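Local coordinates for DNA damage response protein Rtt109, putative (Neosartorya fumigata, PDB 5ZB9) that probably transfers acetyl groups from acetyl-CoA to lysine side chains of histone H3, in keeping with roles in nucleosome assembly and the DNA damage response, at residues Val59-Asn64 with His101-Ala106; Phe74-Leu79 with Ile89-Ala94; Tyr180-Gly185 with Lys230-Trp235. All coordinates share one frame; numbering follows the deposited sequence.

Contact 1 of 3, residues Val59-Asn64 with His101-Ala106; sequences VSISPN and HLLKNA
The carboxamide of Asn64 is met at its oxygen, where Lys104 NZ approaches OD1 of Asn64 to 3.2 Å in a hydrogen bond that stays doubtful because the position of the ammonium nitrogen is unsure. The lysine chain runs extended as far as CE. A second flat group, the His101 ring, has Leu102 CG over one face, 3.8 Å above the ring plane and displaced toward the rim. The firmer part of the contact is apolar. It joins the end of strand 50-61 in the central sheet to the loop that leads from strand 86-96 to helix 111-127, whose first turn holds Leu112 and Arg113 of the CoA site. Ile61 is the buried residue here: its CD1 presses on Leu103 CB at 3.6 Å and lies 4.3 Å from Leu102 CB. The other branch of Ile61, CG2, sits 3.9 Å from both CD1 and CD2 of Leu103. Val23, Val71 and Ile73 also pack on Ile61, while Pro63 CB comes within 4.5 Å of Leu102 CB near the surface.

Contact 2 of 3, residues Phe74-Leu79 with Ile89-Ala94; sequences FGIEVL and IFVSKA
Glu77 sets its CG anti to the backbone N (chi1 -177°) and stays extended through CD, while Ser92 keeps OG between its backbone N and carbonyl carbon (chi1 55°), and the two polar ends meet across the strands. Ser92 OG donates to Glu77 OE2 at 2.7 Å, arriving on the anti side of the carboxylate and 23° out of its plane. Lys93, also extended, lies beside Glu77 and points the same way, its CD and CE following the same oxygen; Lys93 NZ forms a salt bridge with Glu77 OE2 at 3.2 Å, its hydrogen bond weak. The other oxygen, OE1, is hydrogen-bonded to Tyr424 OH, and this buried carboxylate is thus held at both oxygens, in a setting that probably favours its negative charge.

The backbone is bulged at the same place. Ser92 N donates to Glu77 O at 3.0 Å, Lys93 N adds a weak bond to that Glu77 O at 3.4 Å, and Glu77 N returns one to Lys93 O at 2.8 Å. Beyond the bulge Leu79 and Phe90 form a regular hydrogen-bonded pair, with Leu79 CD1 at the edge of the Phe90 ring, 4.1 Å from CD2. Glu77, Leu79, Phe90 and Lys93 share one face of the sheet, Ile76, Val78, Val91 and Ala94 the other. Val78 CG1 also meets Ile89 CG2 at 3.4 Å, and Phe119 of helix 111-127 lies over Ile76 and Val78. Phe74 CZ touches Ala94 CB at 4.3 Å; Ala94 belongs to the CoA site, which holds no CoA in this model. Together this is an antiparallel beta hairpin with a classic bulge, in the central sheet of the acetyltransferase domain and leading at Ala94 into that site.

Contact 3 of 3, residues Tyr180-Gly185 with Lys230-Trp235; sequences YEPETG and KDRPRW
The touching backbones of Tyr180-Thr184 and Asp231-Arg234 run in roughly opposed directions, 145° apart, and come closest where Thr184 CA lies 4.9 Å from Arg232 CA, with no strand pairing between them. Pro182 fills the middle. Its CB meets both arginines, 3.8 Å from Arg232 CB and 3.8 Å from Arg234 CD. Bent at chi2 (-57°, placing CD) and again at chi3, Arg234 folds back; Pro182 CA and the carbonyl carbon of Glu181 lie over one face of its guanidinium. From there Arg234 NH2 donates to Tyr180 O at 3.1 Å, with the donor well above the carbonyl plane (67° out of it). That same nitrogen also bonds to Ala203 O, and more weakly to Leu177 O, and the buried guanidinium joins the main chain after helix 162-177 to strand 202-208.

Both loops bond to the chain around strand 202-208, a member of the large mixed sheet: backbone bonds join Glu181 to Ser201 and Ala203, and Arg234 to Ala205, just where strand 235-236 begins beside it in parallel. One water bridges the loops, accepting from Arg234 NE at 2.8 Å and from Glu183 N while donating to Pro233 O. A second links Glu183 O to the same Pro233 O. Glu183 O further receives a CA-H...O contact from Arg232 CA at 3.3 Å. The carboxylate of Glu183 is hydrogen-bonded to Thr204, Ser202 and Asn324. Thr184, less well ordered, lays CG2 beside Arg232 CG, 4.0 Å apart, and its OG1 is hydrogen-bonded to Glu197.

Contact 2 is the buried one, near the centre of the chain; contact 1 is a surface contact and contact 3 is partly buried. Contacts 1 and 2 share a sheet: strands 50-61 and 71-82 are neighbours, joined where Val59 N lies 2.9 Å from Phe74 O, and contact 2 is nested in the loop that contact 1 closes. Contact 3 is distant, about 8 Å from contact 2 between nearest atoms, but its loop 230-235 enters strand 235-236 of the same sheet. Chemistry follows place: strand ladder and buried carboxylate in contact 2, aliphatic packing with an uncertain lysine-asparagine bond in contact 1, arginine, proline and bridging waters between loops in contact 3.

Contact 1 of 3, residues Val59-Asn64 with His101-Ala106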
loop_
_atom_site.group_PDB
_atom_site.type_symbol
_atom_site.label_atom_id
_atom_site.label_comp_id
_atom_site.label_asym_id
_atom_site.label_seq_id
_atom_site.Cartn_x
_atom_site.Cartn_y
_atom_site.Cartn_z
ATOM N N VAL A 59 -15.731 -3.318 4.456
ATOM C CA VAL A 59 -16.506 -2.480 5.348
ATOM C C VAL A 59 -17.918 -2.372 4.808
ATOM O O VAL A 59 -18.122 -2.089 3.631
ATOM C CB VAL A 59 -15.889 -1.078 5.505
ATOM C CG1 VAL A 59 -16.693 -0.253 6.503
ATOM C CG2 VAL A 59 -14.429 -1.189 5.940
ATOM N N SER A 60 -18.892 -2.618 5.672
ATOM C CA SER A 60 -20.281 -2.573 5.252
ATOM C C SER A 60 -21.104 -1.729 6.206
ATOM O O SER A 60 -20.671 -1.411 7.315
ATOM C CB SER A 60 -20.864 -3.986 5.149
ATOM O OG SER A 60 -20.651 -4.708 6.351
ATOM N N ILE A 61 -22.285 -1.350 5.739
ATOM C CA ILE A 61 -23.250 -0.650 6.556
ATOM C C ILE A 61 -24.578 -1.391 6.522
ATOM O O ILE A 61 -24.842 -2.161 5.602
ATOM C CB ILE A 61 -23.455 0.784 6.073
ATOM C CG1 ILE A 61 -23.894 0.776 4.610
ATOM C CG2 ILE A 61 -22.181 1.579 6.254
ATOM C CD1 ILE A 61 -24.310 2.120 4.099
ATOM N N SER A 62 -25.402 -1.158 7.534
ATOM C CA SER A 62 -26.765 -1.681 7.560
ATOM C C SER A 62 -27.754 -0.559 7.246
ATOM O O SER A 62 -27.962 0.324 8.078
ATOM C CB SER A 62 -27.085 -2.305 8.927
ATOM O OG SER A 62 -26.162 -3.332 9.268
ATOM N N PRO A 63 -28.363 -0.586 6.046
ATOM C CA PRO A 63 -29.327 0.453 5.650
ATOM C C PRO A 63 -30.495 0.571 6.640
ATOM O O PRO A 63 -31.077 1.646 6.796
ATOM C CB PRO A 63 -29.819 -0.018 4.278
ATOM C CG PRO A 63 -28.771 -0.960 3.790
ATOM C CD PRO A 63 -28.218 -1.626 5.013
ATOM N N ASN A 64 -30.825 -0.534 7.300
ATOM C CA ASN A 64 -31.759 -0.512 8.418
ATOM C C ASN A 64 -31.208 -1.308 9.591
ATOM O O ASN A 64 -30.930 -2.504 9.465
ATOM C CB ASN A 64 -33.120 -1.063 8.004
ATOM C CG ASN A 64 -33.747 -0.270 6.888
ATOM O OD1 ASN A 64 -34.158 0.876 7.082
ATOM N ND2 ASN A 64 -33.827 -0.872 5.705
ATOM N N HIS A 101 -24.112 6.043 0.445
ATOM C CA HIS A 101 -25.184 7.028 0.611
ATOM C C HIS A 101 -26.396 6.465 1.367
ATOM O O HIS A 101 -27.185 7.221 1.933
ATOM C CB HIS A 101 -25.624 7.577 -0.750
ATOM C CG HIS A 101 -26.302 6.568 -1.623
ATOM N ND1 HIS A 101 -25.607 5.709 -2.446
ATOM C CD2 HIS A 101 -27.613 6.292 -1.815
ATOM C CE1 HIS A 101 -26.460 4.936 -3.094
ATOM N NE2 HIS A 101 -27.684 5.274 -2.733
ATOM N N LEU A 102 -26.530 5.141 1.393
ATOM C CA LEU A 102 -27.616 4.494 2.127
ATOM C C LEU A 102 -27.417 4.554 3.638
ATOM O O LEU A 102 -28.221 4.014 4.402
ATOM C CB LEU A 102 -27.758 3.038 1.698
ATOM C CG LEU A 102 -28.032 2.823 0.213
ATOM C CD1 LEU A 102 -28.077 1.334 -0.093
ATOM C CD2 LEU A 102 -29.327 3.510 -0.181
ATOM N N LEU A 103 -26.339 5.201 4.067
ATOM C CA LEU A 103 -26.054 5.319 5.484
ATOM C C LEU A 103 -26.704 6.567 6.038
ATOM O O LEU A 103 -26.273 7.683 5.741
ATOM C CB LEU A 103 -24.548 5.348 5.739
ATOM C CG LEU A 103 -24.156 5.307 7.215
ATOM C CD1 LEU A 103 -24.741 4.075 7.899
ATOM C CD2 LEU A 103 -22.651 5.337 7.352
ATOM N N LYS A 104 -27.747 6.367 6.839
ATOM C CA LYS A 104 -28.479 7.466 7.455
ATOM C C LYS A 104 -27.552 8.380 8.262
ATOM O O LYS A 104 -26.813 7.913 9.134
ATOM C CB LYS A 104 -29.595 6.919 8.349
ATOM C CG LYS A 104 -30.591 6.017 7.623
ATOM C CD LYS A 104 -31.730 5.600 8.544
ATOM C CE LYS A 104 -32.825 4.852 7.790
ATOM N NZ LYS A 104 -32.357 3.551 7.232
ATOM N N ASN A 105 -27.598 9.676 7.947
ATOM C CA ASN A 105 -26.761 10.689 8.592
ATOM C C ASN A 105 -25.269 10.391 8.479
ATOM O O ASN A 105 -24.597 10.183 9.491
ATOM C CB ASN A 105 -27.135 10.841 10.073
ATOM C CG ASN A 105 -28.530 11.399 10.271
ATOM O OD1 ASN A 105 -28.712 12.607 10.424
ATOM N ND2 ASN A 105 -29.524 10.517 10.277
ATOM N N ALA A 106 -24.754 10.373 7.253
ATOM C CA ALA A 106 -23.336 10.106 7.021
ATOM C C ALA A 106 -22.570 11.401 6.780
ATOM O O ALA A 106 -22.682 11.992 5.706
ATOM C CB ALA A 106 -23.157 9.157 5.842
#

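Contact 2 of 3, residues Phe74-Leu79 with Ile89-Ala94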
loop_
_atom_site.group_PDB
_atom_site.type_symbol
_atom_site.label_atom_id
_atom_site.label_comp_id
_atom_site.label_asym_id
_atom_site.label_seq_id
_atom_site.Cartn_x
_atom_site.Cartn_y
_atom_site.Cartn_z
ATOM N N PHE A 74 -16.973 -0.597 0.937
ATOM C CA PHE A 74 -15.561 -0.365 0.690
ATOM C C PHE A 74 -14.752 -1.628 0.891
ATOM O O PHE A 74 -15.035 -2.417 1.785
ATOM C CB PHE A 74 -15.040 0.743 1.607
ATOM C CG PHE A 74 -13.643 1.195 1.286
ATOM C CD1 PHE A 74 -13.371 1.866 0.097
ATOM C CD2 PHE A 74 -12.604 0.974 2.178
ATOM C CE1 PHE A 74 -12.079 2.295 -0.205
ATOM C CE2 PHE A 74 -11.315 1.403 1.887
ATOM C CZ PHE A 74 -11.052 2.064 0.693
ATOM N N GLY A 75 -13.746 -1.819 0.050
ATOM C CA GLY A 75 -12.849 -2.946 0.192
ATOM C C GLY A 75 -11.414 -2.514 -0.038
ATOM O O GLY A 75 -11.119 -1.790 -0.994
ATOM N N ILE A 76 -10.513 -2.941 0.837
ATOM C CA ILE A 76 -9.112 -2.601 0.652
ATOM C C ILE A 76 -8.223 -3.798 0.950
ATOM O O ILE A 76 -8.332 -4.422 2.014
ATOM C CB ILE A 76 -8.703 -1.380 1.522
ATOM C CG1 ILE A 76 -7.216 -1.097 1.387
ATOM C CG2 ILE A 76 -9.101 -1.566 2.989
ATOM C CD1 ILE A 76 -6.814 0.215 1.999
ATOM N N GLU A 77 -7.374 -4.146 -0.017
ATOM C CA GLU A 77 -6.409 -5.217 0.181
ATOM C C GLU A 77 -5.026 -4.633 0.388
ATOM O O GLU A 77 -4.604 -3.734 -0.335
ATOM C CB GLU A 77 -6.389 -6.189 -0.998
ATOM C CG GLU A 77 -5.437 -7.368 -0.774
ATOM C CD GLU A 77 -5.421 -8.364 -1.929
ATOM O OE1 GLU A 77 -5.732 -9.554 -1.695
ATOM O OE2 GLU A 77 -5.083 -7.966 -3.064
ATOM N N VAL A 78 -4.326 -5.148 1.390
ATOM C CA VAL A 78 -2.977 -4.702 1.685
ATOM C C VAL A 78 -2.043 -5.891 1.824
ATOM O O VAL A 78 -2.339 -6.819 2.567
ATOM C CB VAL A 78 -2.927 -3.891 2.975
ATOM C CG1 VAL A 78 -1.531 -3.371 3.195
ATOM C CG2 VAL A 78 -3.942 -2.750 2.936
ATOM N N LEU A 79 -0.923 -5.865 1.104
ATOM C CA LEU A 79 0.071 -6.925 1.200
ATOM C C LEU A 79 1.239 -6.483 2.071
ATOM O O LEU A 79 1.825 -5.418 1.844
ATOM C CB LEU A 79 0.574 -7.317 -0.186
ATOM C CG LEU A 79 -0.485 -7.497 -1.277
ATOM C CD1 LEU A 79 0.192 -7.761 -2.620
ATOM C CD2 LEU A 79 -1.458 -8.613 -0.925
ATOM N N ILE A 89 4.593 -2.408 3.499
ATOM C CA ILE A 89 3.146 -2.455 3.491
ATOM C C ILE A 89 2.604 -1.857 2.184
ATOM O O ILE A 89 2.653 -0.644 1.965
ATOM C CB ILE A 89 2.583 -1.725 4.704
ATOM C CG1 ILE A 89 3.115 -2.384 5.986
ATOM C CG2 ILE A 89 1.069 -1.752 4.691
ATOM C CD1 ILE A 89 2.579 -1.766 7.247
ATOM N N PHE A 90 2.105 -2.730 1.310
ATOM C CA PHE A 90 1.703 -2.325 -0.030
ATOM C C PHE A 90 0.207 -2.454 -0.244
ATOM O O PHE A 90 -0.371 -3.513 0.008
ATOM C CB PHE A 90 2.441 -3.159 -1.084
ATOM C CG PHE A 90 1.963 -2.919 -2.486
ATOM C CD1 PHE A 90 2.290 -1.748 -3.150
ATOM C CD2 PHE A 90 1.188 -3.863 -3.138
ATOM C CE1 PHE A 90 1.846 -1.521 -4.451
ATOM C CE2 PHE A 90 0.743 -3.643 -4.435
ATOM C CZ PHE A 90 1.073 -2.470 -5.092
ATOM N N VAL A 91 -0.416 -1.377 -0.713
ATOM C CA VAL A 91 -1.840 -1.397 -1.036
ATOM C C VAL A 91 -2.026 -1.974 -2.436
ATOM O O VAL A 91 -1.522 -1.412 -3.407
ATOM C CB VAL A 91 -2.460 0.011 -0.976
ATOM C CG1 VAL A 91 -3.967 -0.060 -1.195
ATOM C CG2 VAL A 91 -2.119 0.686 0.345
ATOM N N SER A 92 -2.729 -3.094 -2.547
ATOM C CA SER A 92 -2.888 -3.732 -3.843
ATOM C C SER A 92 -4.241 -3.424 -4.459
ATOM O O SER A 92 -4.365 -3.349 -5.677
ATOM C CB SER A 92 -2.697 -5.242 -3.731
ATOM O OG SER A 92 -3.571 -5.790 -2.764
ATOM N N LYS A 93 -5.249 -3.228 -3.616
ATOM C CA LYS A 93 -6.617 -3.002 -4.084
ATOM C C LYS A 93 -7.366 -2.056 -3.158
ATOM O O LYS A 93 -7.203 -2.103 -1.937
ATOM C CB LYS A 93 -7.390 -4.330 -4.179
ATOM C CG LYS A 93 -6.882 -5.305 -5.225
ATOM C CD LYS A 93 -7.404 -6.726 -4.982
ATOM C CE LYS A 93 -6.717 -7.712 -5.920
ATOM N NZ LYS A 93 -6.829 -9.123 -5.465
ATOM N N ALA A 94 -8.205 -1.213 -3.740
ATOM C CA ALA A 94 -9.072 -0.342 -2.960
ATOM C C ALA A 94 -10.200 0.144 -3.844
ATOM O O ALA A 94 -9.969 0.866 -4.808
ATOM C CB ALA A 94 -8.301 0.828 -2.385
#

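Contact 3 of 3, residues Tyr180-Gly185 with Lys230-Trp235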
loop_
_atom_site.group_PDB
_atom_site.type_symbol
_atom_site.label_atom_id
_atom_site.label_comp_id
_atom_site.label_asym_id
_atom_site.label_seq_id
_atom_site.Cartn_x
_atom_site.Cartn_y
_atom_site.Cartn_z
ATOM N N TYR A 180 5.093 10.756 13.109
ATOM C CA TYR A 180 6.520 10.503 13.265
ATOM C C TYR A 180 7.324 11.789 13.180
ATOM O O TYR A 180 6.828 12.819 12.718
ATOM C CB TYR A 180 7.004 9.518 12.206
ATOM C CG TYR A 180 6.334 8.166 12.291
ATOM C CD1 TYR A 180 5.199 7.881 11.544
ATOM C CD2 TYR A 180 6.838 7.175 13.121
ATOM C CE1 TYR A 180 4.586 6.647 11.624
ATOM C CE2 TYR A 180 6.231 5.945 13.208
ATOM C CZ TYR A 180 5.106 5.682 12.460
ATOM O OH TYR A 180 4.501 4.442 12.552
ATOM N N GLU A 181 8.573 11.726 13.623
ATOM C CA GLU A 181 9.422 12.911 13.661
ATOM C C GLU A 181 9.919 13.306 12.274
ATOM O O GLU A 181 10.167 12.443 11.429
ATOM C CB GLU A 181 10.613 12.675 14.592
ATOM C CG GLU A 181 10.222 12.583 16.047
ATOM C CD GLU A 181 9.398 13.775 16.496
ATOM O OE1 GLU A 181 9.935 14.906 16.498
ATOM O OE2 GLU A 181 8.208 13.583 16.834
ATOM N N PRO A 182 10.059 14.618 12.035
ATOM C CA PRO A 182 10.646 15.112 10.785
ATOM C C PRO A 182 12.075 14.629 10.604
ATOM O O PRO A 182 12.739 14.279 11.576
ATOM C CB PRO A 182 10.605 16.636 10.948
ATOM C CG PRO A 182 9.520 16.880 11.931
ATOM C CD PRO A 182 9.565 15.715 12.884
ATOM N N GLU A 183 12.542 14.605 9.364
ATOM C CA GLU A 183 13.918 14.222 9.074
ATOM C C GLU A 183 14.613 15.323 8.274
ATOM O O GLU A 183 13.962 16.200 7.703
ATOM C CB GLU A 183 13.954 12.893 8.322
ATOM C CG GLU A 183 13.202 11.783 9.039
ATOM C CD GLU A 183 13.261 10.447 8.309
ATOM O OE1 GLU A 183 12.932 10.410 7.099
ATOM O OE2 GLU A 183 13.633 9.433 8.948
ATOM N N THR A 184 15.938 15.263 8.224
ATOM C CA THR A 184 16.733 16.352 7.680
ATOM C C THR A 184 17.242 16.093 6.270
ATOM O O THR A 184 17.482 17.031 5.510
ATOM C CB THR A 184 17.927 16.637 8.581
ATOM O OG1 THR A 184 18.454 15.391 9.054
ATOM C CG2 THR A 184 17.492 17.479 9.768
ATOM N N GLY A 185 17.417 14.826 5.917
ATOM C CA GLY A 185 17.915 14.493 4.595
ATOM C C GLY A 185 18.937 13.374 4.615
ATOM O O GLY A 185 19.935 13.442 5.339
ATOM N N LYS A 230 11.923 24.473 5.453
ATOM C CA LYS A 230 12.803 24.071 4.353
ATOM C C LYS A 230 13.792 22.973 4.734
ATOM O O LYS A 230 14.156 22.154 3.892
ATOM C CB LYS A 230 13.600 25.261 3.821
ATOM C CG LYS A 230 12.807 26.284 3.040
ATOM C CD LYS A 230 13.749 27.221 2.283
ATOM C CE LYS A 230 13.250 28.664 2.302
ATOM N NZ LYS A 230 13.443 29.326 3.633
ATOM N N ASP A 231 14.229 22.970 5.993
ATOM C CA ASP A 231 15.263 22.044 6.455
ATOM C C ASP A 231 14.720 20.665 6.812
ATOM O O ASP A 231 15.478 19.705 6.899
ATOM C CB ASP A 231 16.008 22.628 7.668
ATOM C CG ASP A 231 15.102 22.858 8.884
ATOM O OD1 ASP A 231 13.879 23.028 8.719
ATOM O OD2 ASP A 231 15.625 22.891 10.022
ATOM N N ARG A 232 13.412 20.567 7.029
ATOM C CA ARG A 232 12.803 19.286 7.371
ATOM C C ARG A 232 11.509 19.025 6.611
ATOM O O ARG A 232 10.447 18.916 7.227
ATOM C CB ARG A 232 12.522 19.208 8.874
ATOM C CG ARG A 232 13.728 18.883 9.736
ATOM C CD ARG A 232 14.083 20.064 10.609
ATOM N NE ARG A 232 14.291 19.697 12.007
ATOM C CZ ARG A 232 13.322 19.642 12.916
ATOM N NH1 ARG A 232 13.604 19.308 14.169
ATOM N NH2 ARG A 232 12.070 19.922 12.572
ATOM N N PRO A 233 11.587 18.910 5.276
ATOM C CA PRO A 233 10.353 18.632 4.530
ATOM C C PRO A 233 9.822 17.236 4.840
ATOM O O PRO A 233 10.601 16.324 5.140
ATOM C CB PRO A 233 10.785 18.755 3.061
ATOM C CG PRO A 233 12.255 18.429 3.079
ATOM C CD PRO A 233 12.779 18.923 4.404
ATOM N N ARG A 234 8.504 17.081 4.800
ATOM C CA ARG A 234 7.891 15.786 5.051
ATOM C C ARG A 234 7.465 15.135 3.730
ATOM O O ARG A 234 7.270 13.920 3.669
ATOM C CB ARG A 234 6.698 15.931 5.995
ATOM C CG ARG A 234 6.944 16.810 7.227
ATOM C CD ARG A 234 8.124 16.337 8.080
ATOM N NE ARG A 234 8.069 14.918 8.432
ATOM C CZ ARG A 234 7.336 14.423 9.422
ATOM N NH1 ARG A 234 6.585 15.230 10.147
ATOM N NH2 ARG A 234 7.345 13.125 9.684
ATOM N N TRP A 235 7.319 15.948 2.682
ATOM C CA TRP A 235 7.042 15.444 1.335
ATOM C C TRP A 235 8.172 15.799 0.375
ATOM O O TRP A 235 8.591 16.953 0.286
ATOM C CB TRP A 235 5.712 15.989 0.811
ATOM C CG TRP A 235 4.548 15.399 1.539
ATOM C CD1 TRP A 235 3.998 15.848 2.701
ATOM C CD2 TRP A 235 3.811 14.225 1.172
ATOM N NE1 TRP A 235 2.957 15.034 3.078
ATOM C CE2 TRP A 235 2.821 14.033 2.154
ATOM C CE3 TRP A 235 3.889 13.326 0.104
ATOM C CZ2 TRP A 235 1.911 12.977 2.103
ATOM C CZ3 TRP A 235 2.983 12.272 0.054
ATOM C CH2 TRP A 235 2.010 12.108 1.047
HETATM O O HOH W 1 10.479 14.309 7.253
HETATM O O HOH W 2 13.349 15.423 4.910
#